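PDB 3S4K: putative esterase MT1895 from Mycobacterium tuberculosis, which probably hydrolyses acyl-CoA thioesters, perhaps 1,4-dihydroxy-2-naphthoyl-CoA. Local coordinates for residues T30-P34 with D35-A39. Sequence-based numbering, arbitrary orientation.
Sequences TELGP and DGARA
Glu31 and Arg38 lie side by side on one face of the hairpin, their side chains pointing the same way. Both place CG beside the backbone N and continue extended, which brings the carboxylate level with the arginine's CD and NE. The salt bridge runs from Arg38 NE to Glu31 OE1 at 2.9 Å, but its N-H...O angle of 131° makes the hydrogen bond within it weak. The carboxylate and guanidinium planes stand 47° apart, and OE1 approaches the guanidinium obliquely. Nearer the strands, Glu31 CG lies 4.1 Å from Arg38 CD, so the aliphatic parts run alongside each other as well.

Backbone bonds fix this pairing: Arg38 N donates to Glu31 O at 2.9 Å, while Arg38 O receives Thr30 N at 2.8 Å and, more weakly, Glu31 N. Two residues thus face Arg38, the signature of a classic beta bulge. Strands 28-33 and 36-43 form an antiparallel hairpin at the margin of the hot-dog sheet, where 36-43 also pairs with 100-108. On the other face, Leu32 CD1 packs against Ala37 CB at 3.8 Å, both side chains being directed to the long helix 56-75, where Leu32 meets Met69 and Ala37 meets Ile66.

A type I turn from Gly33 to Gly36 closes the hairpin. Gly33 N reaches Gly36 O at 2.9 Å, nearly in line with the carbonyl, whereas the return bond from Gly36 N to Gly33 O is 3.2 Å long and arrives above the carbonyl plane. Within the turn, Asp35 extends its carboxylate to a salt bridge with Arg111.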
ATOM      1  N   THR A  30      17.891   6.406   5.229  1.00  8.20           N
ATOM      2  CA  THR A  30      19.107   7.223   5.157  1.00  8.71           C
ATOM      3  C   THR A  30      19.031   8.506   5.982  1.00  8.65           C
ATOM      4  O   THR A  30      20.068   9.044   6.395  1.00  8.28           O
ATOM      5  CB  THR A  30      19.444   7.598   3.706  1.00  9.19           C
ATOM      6  OG1 THR A  30      18.330   8.252   3.065  1.00  8.46           O
ATOM      7  CG2 THR A  30      19.830   6.373   2.940  1.00  9.41           C
ATOM      8  N   GLU A  31      17.816   9.028   6.167  1.00  8.62           N
ATOM      9  CA  GLU A  31      17.589  10.229   6.997  1.00  9.05           C
ATOM     10  C   GLU A  31      16.315  10.074   7.790  1.00  9.30           C
ATOM     11  O   GLU A  31      15.310   9.543   7.293  1.00  9.77           O
ATOM     12  CB  GLU A  31      17.435  11.522   6.191  1.00 10.04           C
ATOM     13  CG  GLU A  31      18.435  11.728   5.075  1.00  8.26           C
ATOM     14  CD  GLU A  31      18.274  13.071   4.365  1.00  8.22           C
ATOM     15  OE1 GLU A  31      17.361  13.854   4.698  1.00  9.21           O
ATOM     16  OE2 GLU A  31      19.094  13.338   3.457  1.00  9.81           O
ATOM     17  N   LEU A  32      16.352  10.552   9.023  1.00  9.63           N
ATOM     18  CA  LEU A  32      15.178  10.538   9.892  1.00  9.36           C
ATOM     19  C   LEU A  32      15.271  11.671  10.916  1.00  9.73           C
ATOM     20  O   LEU A  32      16.222  11.740  11.698  1.00  9.94           O
ATOM     21  CB  LEU A  32      15.045   9.163  10.553  1.00 10.17           C
ATOM     22  CG  LEU A  32      13.894   9.019  11.554  1.00 11.32           C
ATOM     23  CD1 LEU A  32      12.558   9.375  10.902  1.00 10.48           C
ATOM     24  CD2 LEU A  32      13.893   7.598  12.088  1.00 14.14           C
ATOM     25  N   GLY A  33      14.282  12.568  10.895  1.00  9.58           N
ATOM     26  CA  GLY A  33      14.195  13.643  11.857  1.00  9.76           C
ATOM     27  C   GLY A  33      12.812  14.273  11.879  1.00 10.18           C
ATOM     28  O   GLY A  33      11.919  13.846  11.154  1.00  9.15           O
ATOM     29  N   PRO A  34      12.647  15.329  12.677  1.00 11.32           N
ATOM     30  CA  PRO A  34      11.344  15.986  12.811  1.00 11.45           C
ATOM     31  C   PRO A  34      10.780  16.574  11.525  1.00 11.34           C
ATOM     32  O   PRO A  34       9.558  16.722  11.407  1.00 11.71           O
ATOM     33  CB  PRO A  34      11.602  17.114  13.817  1.00 12.10           C
ATOM     34  CG  PRO A  34      12.929  16.911  14.360  1.00 13.35           C
ATOM     35  CD  PRO A  34      13.641  15.829  13.641  1.00 12.46           C
ATOM     36  N   ASP A  35      11.643  16.941  10.575  1.00 11.53           N
ATOM     37  CA  ASP A  35      11.132  17.568   9.355  1.00 11.78           C
ATOM     38  C   ASP A  35      10.986  16.619   8.193  1.00 10.05           C
ATOM     39  O   ASP A  35      10.529  17.035   7.123  1.00  9.97           O
ATOM     40  CB  ASP A  35      11.993  18.750   8.951  1.00 12.52           C
ATOM     41  CG  ASP A  35      11.861  19.910   9.922  1.00 16.40           C
ATOM     42  OD1 ASP A  35      10.811  20.038  10.600  1.00 19.62           O
ATOM     43  OD2 ASP A  35      12.815  20.679  10.018  1.00 20.96           O
ATOM     44  N   GLY A  36      11.351  15.354   8.404  1.00  9.12           N
ATOM     45  CA  GLY A  36      11.183  14.344   7.385  1.00  7.81           C
ATOM     46  C   GLY A  36      12.048  13.110   7.523  1.00  7.30           C
ATOM     47  O   GLY A  36      12.776  12.945   8.487  1.00  8.27           O
ATOM     48  N   ALA A  37      11.904  12.239   6.527  1.00  7.76           N
ATOM     49  CA  ALA A  37      12.657  11.014   6.412  1.00  6.68           C
ATOM     50  C   ALA A  37      12.865  10.625   4.961  1.00  6.48           C
ATOM     51  O   ALA A  37      12.114  11.050   4.050  1.00  7.83           O
ATOM     52  CB  ALA A  37      11.972   9.872   7.173  1.00  7.26           C
ATOM     53  N   ARG A  38      13.906   9.844   4.750  1.00  6.74           N
ATOM     54  CA  ARG A  38      14.254   9.322   3.434  1.00  6.42           C
ATOM     55  C   ARG A  38      14.687   7.861   3.558  1.00  6.85           C
ATOM     56  O   ARG A  38      15.409   7.488   4.486  1.00  7.71           O
ATOM     57  CB  ARG A  38      15.347  10.163   2.757  1.00  6.99           C
ATOM     58  CG  ARG A  38      14.968  11.669   2.581  1.00  8.38           C
ATOM     59  CD  ARG A  38      16.046  12.462   1.881  1.00  9.20           C
ATOM     60  NE  ARG A  38      15.828  13.881   2.178  1.00  9.77           N
ATOM     61  CZ  ARG A  38      15.623  14.863   1.298  1.00 10.95           C
ATOM     62  NH1 ARG A  38      15.681  14.667  -0.022  1.00 12.58           N
ATOM     63  NH2 ARG A  38      15.386  16.092   1.768  1.00  9.88           N
ATOM     64  N   ALA A  39      14.238   7.039   2.613  1.00  6.43           N
ATOM     65  CA  ALA A  39      14.628   5.635   2.586  1.00  5.79           C
ATOM     66  C   ALA A  39      14.585   5.111   1.180  1.00  6.37           C
ATOM     67  O   ALA A  39      14.049   5.754   0.273  1.00  6.94           O
ATOM     68  CB  ALA A  39      13.711   4.788   3.502  1.00  5.14           C
TER